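Local structure of NADPH-dependent nitro/flavin reductase (Bacillus subtilis, 3N2S) at the interface of chains A and B. The protein uses NADPH to reduce flavin mononucleotide, nitroaromatic compounds, quinones and azo dyes, and also shows NADH oxidase activity. Residues are numbered along the deposited sequence; one frame, centred on the assembly and turned at random. Chains: chain A/B, NADPH-dependent nitro/flavin reductase.

Contact 1: the interface of chains A and B. Residues chain A 4, 8, 120, 123-124, 127; chain B 4, 8, 119-120, 123.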
# COMPACT_ATOMS: atom_id res chain seq x y z
N THR A 4 2.72 -0.02 20.35
CA THR A 4 2.41 0.09 18.91
C THR A 4 3.03 -1.07 18.16
O THR A 4 2.35 -1.74 17.39
CB THR A 4 2.88 1.45 18.36
OG1 THR A 4 2.20 2.50 19.04
CG2 THR A 4 2.66 1.59 16.85
N ILE A 8 1.29 -4.15 16.17
CA ILE A 8 1.66 -4.48 14.78
C ILE A 8 2.04 -5.96 14.66
O ILE A 8 1.50 -6.67 13.81
CB ILE A 8 2.77 -3.53 14.25
CG1 ILE A 8 2.22 -2.10 14.04
CG2 ILE A 8 3.41 -4.09 12.94
CD1 ILE A 8 3.32 -0.97 13.88
N ASN A 120 -2.82 2.12 7.68
CA ASN A 120 -2.96 3.03 8.83
C ASN A 120 -4.29 2.75 9.52
O ASN A 120 -4.35 2.67 10.75
CB ASN A 120 -2.92 4.49 8.37
CG ASN A 120 -1.62 5.19 8.70
OD1 ASN A 120 -1.48 6.39 8.50
ND2 ASN A 120 -0.65 4.46 9.19
N ILE A 123 -3.99 -0.65 11.48
CA ILE A 123 -3.23 -0.51 12.75
C ILE A 123 -4.07 0.26 13.78
O ILE A 123 -4.11 -0.13 14.96
CB ILE A 123 -1.85 0.12 12.52
CG1 ILE A 123 -0.97 -0.74 11.59
CG2 ILE A 123 -1.11 0.38 13.85
CD1 ILE A 123 0.03 0.22 10.80
N ALA A 124 -4.72 1.35 13.35
CA ALA A 124 -5.59 2.12 14.25
C ALA A 124 -6.70 1.21 14.82
O ALA A 124 -6.88 1.19 16.04
CB ALA A 124 -6.19 3.30 13.52
N SER A 127 -5.26 -1.37 17.31
CA SER A 127 -4.87 -0.71 18.57
C SER A 127 -6.09 -0.50 19.51
O SER A 127 -5.91 -0.43 20.73
CB SER A 127 -4.18 0.62 18.29
OG SER A 127 -5.10 1.63 17.91
N THR B 4 -0.92 4.74 19.90
CA THR B 4 -0.72 4.31 18.50
C THR B 4 -1.42 5.29 17.56
O THR B 4 -0.81 5.76 16.60
CB THR B 4 -1.25 2.87 18.33
OG1 THR B 4 -0.53 2.00 19.19
CG2 THR B 4 -1.19 2.38 16.89
N ILE B 8 0.09 7.79 14.77
CA ILE B 8 -0.42 7.80 13.38
C ILE B 8 -0.81 9.22 12.95
O ILE B 8 -0.36 9.70 11.91
CB ILE B 8 -1.58 6.78 13.18
CG1 ILE B 8 -1.04 5.32 13.24
CG2 ILE B 8 -2.31 7.04 11.84
CD1 ILE B 8 -2.12 4.19 13.48
N GLN B 119 4.08 0.68 5.21
CA GLN B 119 3.36 1.51 6.18
C GLN B 119 3.45 0.96 7.61
O GLN B 119 3.53 1.75 8.55
CB GLN B 119 1.93 1.82 5.73
CG GLN B 119 1.25 2.90 6.59
CD GLN B 119 1.99 4.22 6.80
OE1 GLN B 119 1.85 4.88 7.85
NE2 GLN B 119 2.79 4.64 5.85
N ASN B 120 3.55 -0.37 7.75
CA ASN B 120 3.79 -0.99 9.07
C ASN B 120 5.18 -0.57 9.56
O ASN B 120 5.35 -0.21 10.73
CB ASN B 120 3.71 -2.51 8.96
CG ASN B 120 2.46 -3.09 9.56
OD1 ASN B 120 2.31 -4.30 9.68
ND2 ASN B 120 1.55 -2.26 9.95
N ILE B 123 5.02 3.20 10.68
CA ILE B 123 4.38 3.35 12.01
C ILE B 123 5.29 2.84 13.11
O ILE B 123 5.41 3.50 14.16
CB ILE B 123 2.96 2.72 12.04
CG1 ILE B 123 2.03 3.43 11.03
CG2 ILE B 123 2.35 2.77 13.46
CD1 ILE B 123 1.95 5.11 11.26
O HOH W 1 0.60 -5.93 11.25
O HOH W 2 0.39 8.36 9.53
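A:Thr4 and B:Thr4 meet through their side-chain hydroxyls, OG1 to OG1 at 2.8 Å. Either hydroxyl may be the donor. Because the residue meets its own copy, the two-fold axis must pass between the pair. Each OG1 lies anti to its carbonyl carbon (chi1 -61°), which leaves the CG2 methyl anti to the backbone N and turned toward the partner's long helix. There A:Thr4 CG2 packs on B:Ile123 CG2 at 3.6 Å, the side chains at about a right angle. The twin contact joins B:Thr4 to A:Ile123. A:Ile123 CD1 reaches B:Ile123 CG1 at 3.8 Å; the two CD1 methyls are turned differently, and this contact is not mirrored.

Beside this apolar strip, the CG2 branch of A:Ile8 lies against the amide of B:Asn120, the two side chains running past each other in opposite directions. Water 1 closes this pair: it bonds A:Ile8 O at 2.8 Å and B:Asn120 OD1 at 2.8 Å. Water 2 does the same for the twin. A:Asn120 ND2 also makes a weak bond to B:Gln119 OE1, with the amide planes nearly perpendicular.

Farther out, A:Ser127 turns OG back to A:Ala124 O and offers its CB to B:Thr4. The patch joins helix 104-127 and the N-terminal helix (3-9 in chain A, 3-10 in chain B) on the two-fold axis of the homodimer.

Contact 2: the interface of chains A and B. Residues chain A 173-176, 201, 205, 209, 221, 224; chain B 42, 44.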
# COMPACT_ATOMS: atom_id res chain seq x y z
N LYS A 173 -0.18 -16.26 11.75
CA LYS A 173 0.36 -17.06 10.66
C LYS A 173 1.84 -16.72 10.50
O LYS A 173 2.17 -15.55 10.38
CB LYS A 173 -0.39 -16.75 9.35
CG LYS A 173 -1.60 -17.63 9.12
CD LYS A 173 -2.27 -17.17 7.86
CE LYS A 173 -2.49 -18.27 6.88
NZ LYS A 173 -3.13 -17.76 5.66
N PRO A 174 2.76 -17.72 10.50
CA PRO A 174 4.19 -17.38 10.37
C PRO A 174 4.52 -16.72 9.04
O PRO A 174 3.94 -17.05 8.00
CB PRO A 174 4.89 -18.75 10.48
CG PRO A 174 3.90 -19.64 11.17
CD PRO A 174 2.55 -19.17 10.64
N ARG A 175 5.44 -15.77 9.09
CA ARG A 175 5.90 -15.04 7.93
C ARG A 175 7.21 -15.64 7.44
O ARG A 175 7.88 -16.34 8.20
CB ARG A 175 6.11 -13.55 8.30
CG ARG A 175 4.79 -12.81 8.59
CD ARG A 175 3.85 -12.80 7.37
NE ARG A 175 2.72 -11.87 7.54
CZ ARG A 175 1.51 -12.22 7.95
NH1 ARG A 175 1.26 -13.48 8.29
NH2 ARG A 175 0.54 -11.32 8.03
N LEU A 176 7.57 -15.35 6.18
CA LEU A 176 8.83 -15.80 5.59
C LEU A 176 10.01 -15.48 6.51
O LEU A 176 10.00 -14.44 7.18
CB LEU A 176 9.09 -15.06 4.26
CG LEU A 176 8.34 -15.60 3.01
CD1 LEU A 176 8.22 -14.49 1.95
CD2 LEU A 176 9.06 -16.81 2.40
N TYR A 201 11.04 -22.57 5.52
CA TYR A 201 9.69 -22.00 5.56
C TYR A 201 8.62 -23.01 5.24
O TYR A 201 7.63 -23.07 5.96
CB TYR A 201 9.58 -20.78 4.64
CG TYR A 201 8.31 -19.98 4.87
CD1 TYR A 201 7.93 -19.59 6.16
CD2 TYR A 201 7.52 -19.57 3.81
CE1 TYR A 201 6.79 -18.81 6.37
CE2 TYR A 201 6.40 -18.76 4.01
CZ TYR A 201 6.03 -18.39 5.28
OH TYR A 201 4.90 -17.63 5.46
N ILE A 205 5.55 -23.99 7.74
CA ILE A 205 4.15 -23.91 7.34
C ILE A 205 3.43 -25.25 7.41
O ILE A 205 2.30 -25.32 7.91
CB ILE A 205 4.02 -23.18 5.96
CG1 ILE A 205 4.52 -21.71 6.06
CG2 ILE A 205 2.59 -23.24 5.41
CD1 ILE A 205 3.95 -20.85 7.22
N TYR A 209 0.20 -26.05 9.83
CA TYR A 209 -1.08 -26.64 9.44
C TYR A 209 -1.37 -27.95 10.16
O TYR A 209 -2.52 -28.16 10.56
CB TYR A 209 -1.23 -26.78 7.92
CG TYR A 209 -1.33 -25.46 7.21
CD1 TYR A 209 -2.19 -24.47 7.65
CD2 TYR A 209 -0.58 -25.20 6.06
CE1 TYR A 209 -2.29 -23.24 7.00
CE2 TYR A 209 -0.68 -23.99 5.39
CZ TYR A 209 -1.52 -23.00 5.88
OH TYR A 209 -1.63 -21.79 5.23
N TRP A 221 4.01 -24.07 2.16
CA TRP A 221 3.68 -22.75 1.65
C TRP A 221 3.78 -22.71 0.13
O TRP A 221 2.86 -22.24 -0.52
CB TRP A 221 4.62 -21.69 2.26
CG TRP A 221 4.26 -20.29 1.87
CD1 TRP A 221 3.22 -19.55 2.33
CD2 TRP A 221 4.99 -19.46 0.96
NE1 TRP A 221 3.25 -18.29 1.77
CE2 TRP A 221 4.33 -18.21 0.93
CE3 TRP A 221 6.16 -19.62 0.20
CZ2 TRP A 221 4.78 -17.14 0.15
CZ3 TRP A 221 6.61 -18.57 -0.57
CH2 TRP A 221 5.94 -17.33 -0.57
N GLN A 224 0.84 -24.42 -1.48
CA GLN A 224 -0.37 -23.61 -1.26
C GLN A 224 -0.40 -22.38 -2.18
O GLN A 224 -1.39 -22.18 -2.87
CB GLN A 224 -0.45 -23.18 0.21
CG GLN A 224 -1.77 -22.49 0.58
CD GLN A 224 -1.82 -22.03 2.01
OE1 GLN A 224 -0.82 -21.67 2.63
NE2 GLN A 224 -3.00 -22.11 2.58
N TYR B 42 -1.60 -14.89 1.28
CA TYR B 42 -0.38 -15.28 2.02
C TYR B 42 0.88 -15.24 1.13
O TYR B 42 1.92 -15.76 1.52
CB TYR B 42 -0.62 -16.73 2.55
CG TYR B 42 0.11 -17.18 3.80
CD1 TYR B 42 0.79 -16.27 4.61
CD2 TYR B 42 0.05 -18.50 4.22
CE1 TYR B 42 1.43 -16.68 5.79
CE2 TYR B 42 0.69 -18.93 5.39
CZ TYR B 42 1.36 -18.01 6.17
OH TYR B 42 1.93 -18.47 7.34
N GLN B 44 2.99 -12.80 0.20
CA GLN B 44 4.10 -11.95 0.67
C GLN B 44 4.95 -11.53 -0.54
O GLN B 44 6.17 -11.79 -0.59
CB GLN B 44 4.92 -12.70 1.74
CG GLN B 44 4.10 -13.06 2.98
CD GLN B 44 4.72 -14.15 3.81
OE1 GLN B 44 5.64 -13.90 4.58
NE2 GLN B 44 4.20 -15.37 3.70
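B:Tyr42 and B:Gln44 reach into a pocket of chain A, in a dimer of the nitroreductase family (flavin oxidoreductase frp type). A:Lys173 and A:Arg175 on the receiving side belong to the FMN pocket, and B:Ser40, close before B:Tyr42 in sequence, also lines an FMN site.

Polar contacts sit at the tips. The phenol OH of B:Tyr42 gives a short hydrogen bond, 2.5 Å, to the backbone O of A:Pro174, in the carbonyl plane and on a lone pair. A:Tyr201 OH donates to A:Pro174 O as well, from a tilted position at 2.8 Å. The amide of B:Gln44 is held at both ends. Its OE1 takes the backbone N-H of A:Leu176 on a lone pair, 2.9 Å, almost straight at 174°. Its NE2 gives a hydrogen to A:Tyr201 OH at 3.0 Å, tip to tip. NE2 also bonds B:Tyr42 O. The bonds from OE1 and NE2 fix the rotation of the amide. A:Trp221 NE1 reaches B:Tyr42 O at 2.9 Å, from the opposite face of the carbonyl plane.

Ring contacts hold the tyrosine on both faces. With CG anti to the backbone N (chi1 -153°), the ring of B:Tyr42 is sent away from its own backbone and in between A:Trp221 and A:Lys173. A:Trp221 brings its CD1 edge to one face, the planes 88° apart. A:Lys173 CE covers the other, 3.8 Å from the centroid of the B:Tyr42 ring.

Among apolar contacts, A:Leu176 CD1 packs on B:Gln44 CB at 3.8 Å.

Contact 3: the interface of chains A and B. Residues chain A 139, 233-234, 237, 241; chain B 103, 105, 108-109.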
# COMPACT_ATOMS: atom_id res chain seq x y z
N ARG A 139 -12.26 -7.99 -6.30
CA ARG A 139 -11.65 -7.90 -7.64
C ARG A 139 -12.06 -9.05 -8.58
O ARG A 139 -11.65 -9.05 -9.75
CB ARG A 139 -10.12 -7.74 -7.59
CG ARG A 139 -9.68 -6.42 -6.96
CD ARG A 139 -8.24 -6.07 -7.29
NE ARG A 139 -7.31 -7.16 -7.02
CZ ARG A 139 -6.77 -7.44 -5.83
NH1 ARG A 139 -7.08 -6.71 -4.76
NH2 ARG A 139 -5.94 -8.47 -5.69
N PRO A 233 -7.47 -16.40 -11.99
CA PRO A 233 -6.34 -15.46 -12.19
C PRO A 233 -6.69 -13.99 -12.41
O PRO A 233 -5.79 -13.14 -12.36
CB PRO A 233 -5.61 -16.04 -13.40
CG PRO A 233 -6.64 -16.79 -14.13
CD PRO A 233 -7.54 -17.37 -13.10
N ARG A 234 -7.99 -13.69 -12.66
CA ARG A 234 -8.53 -12.34 -12.89
C ARG A 234 -7.86 -11.62 -14.09
O ARG A 234 -7.51 -10.43 -14.02
CB ARG A 234 -8.47 -11.47 -11.61
CG ARG A 234 -9.28 -12.04 -10.44
CD ARG A 234 -8.93 -11.36 -9.13
NE ARG A 234 -9.62 -12.00 -7.99
CZ ARG A 234 -9.24 -11.90 -6.72
NH1 ARG A 234 -8.17 -11.18 -6.40
NH2 ARG A 234 -9.91 -12.52 -5.77
N LEU A 237 -8.88 -8.09 -15.70
CA LEU A 237 -8.38 -6.83 -15.14
C LEU A 237 -7.39 -6.12 -16.06
O LEU A 237 -7.29 -4.91 -16.00
CB LEU A 237 -7.81 -7.01 -13.73
CG LEU A 237 -8.86 -7.36 -12.63
CD1 LEU A 237 -8.18 -7.74 -11.33
CD2 LEU A 237 -9.80 -6.17 -12.38
N VAL A 241 -9.08 -2.51 -16.02
CA VAL A 241 -8.47 -1.32 -15.39
C VAL A 241 -8.34 -0.15 -16.39
O VAL A 241 -8.61 0.99 -16.03
CB VAL A 241 -7.19 -1.57 -14.54
CG1 VAL A 241 -7.41 -2.69 -13.52
CG2 VAL A 241 -5.98 -1.84 -15.40
N ASN B 103 0.45 -10.51 -15.48
CA ASN B 103 -0.85 -9.87 -15.60
C ASN B 103 -1.04 -8.69 -14.63
O ASN B 103 -0.25 -8.53 -13.69
CB ASN B 103 -2.00 -10.89 -15.58
CG ASN B 103 -2.52 -11.42 -14.25
OD1 ASN B 103 -1.94 -11.23 -13.16
ND2 ASN B 103 -3.62 -12.16 -14.34
N GLU B 105 -3.48 -8.17 -12.44
CA GLU B 105 -3.86 -8.67 -11.12
C GLU B 105 -2.65 -8.87 -10.21
O GLU B 105 -2.64 -8.34 -9.09
CB GLU B 105 -4.72 -9.94 -11.23
CG GLU B 105 -5.00 -10.65 -9.91
CD GLU B 105 -5.75 -9.92 -8.81
OE1 GLU B 105 -6.28 -8.82 -9.06
OE2 GLU B 105 -5.84 -10.47 -7.69
N MSE B 108 -0.96 -5.61 -9.21
CA MSE B 108 -1.71 -4.95 -8.14
C MSE B 108 -1.44 -5.64 -6.79
O MSE B 108 -1.15 -4.97 -5.80
CB MSE B 108 -3.23 -4.97 -8.45
CG MSE B 108 -3.59 -4.16 -9.70
SE MSE B 108 -5.52 -4.30 -10.08
CE MSE B 108 -6.15 -3.23 -8.69
N VAL B 109 -1.46 -6.98 -6.79
CA VAL B 109 -1.18 -7.78 -5.59
C VAL B 109 0.18 -7.41 -4.96
O VAL B 109 0.25 -7.11 -3.76
CB VAL B 109 -1.32 -9.31 -5.88
CG1 VAL B 109 -0.64 -10.15 -4.79
CG2 VAL B 109 -2.80 -9.68 -5.97
O HOH W 3 -5.12 -9.33 -14.64
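B:Glu105, with the most surface buried in this patch, places its carboxylate between A:Arg139 and A:Arg234. A bend in its chain (chi2 61°) turns the carboxylate toward the two arginines. A:Arg139 grips it side-on with two nitrogens. A:Arg139 NE meets B:Glu105 OE1 on its syn lone pair at 2.8 Å. A:Arg139 NH2 meets B:Glu105 OE2 on the syn side at 2.8 Å. The guanidinium and carboxylate are nearly coplanar. A:Arg234 extends from CG to NE and brings NH1 to B:Glu105 OE2 at 2.8 Å, from above the carboxylate plane. Its guanidinium stands 85° to the carboxylate, and its NH1 and A:Arg139 NH2 reach OE2 from opposite faces. An alanine in place of B:Glu105 would probably leave both arginine charges without their mate and the guanidinium of A:Arg139 freer to turn.

The aliphatic part of A:Arg139 is packed too: its CD touches the CE methyl of selenomethionine B:Met108 at 3.8 Å.

Bonds to backbone groups flank the salt bridges. B:Asn103 ND2 donates to A:Pro233 O at 3.1 Å, from above the carbonyl plane. Water 3 joins B:Glu105 N to A:Arg234 O. The patch ties 3-10 helix 136-141 and the C-terminal segment of one subunit to the start of helix 104-127 of the other, adding a charged clasp to the homodimer.

The C-alpha centres of contacts 1 and 2 lie about 22 Å apart, as do those of contacts 2 and 3; contacts 1 and 3 are about 27 Å apart. Helix 104-127 is shared: chain B uses its start in contact 3 and its later turns in contact 1. Contacts 2 and 3 both draw on the C-terminal part of chain A, through helix 221-229 and then the loop and helix 237-243. The two-fold symmetry repeats contacts 2 and 3 with the chains exchanged. The dimer is thus held on its two-fold axis and, to both sides, by contacts in which C-terminal elements take part, and contact 2 probably also helps shape the flavin site.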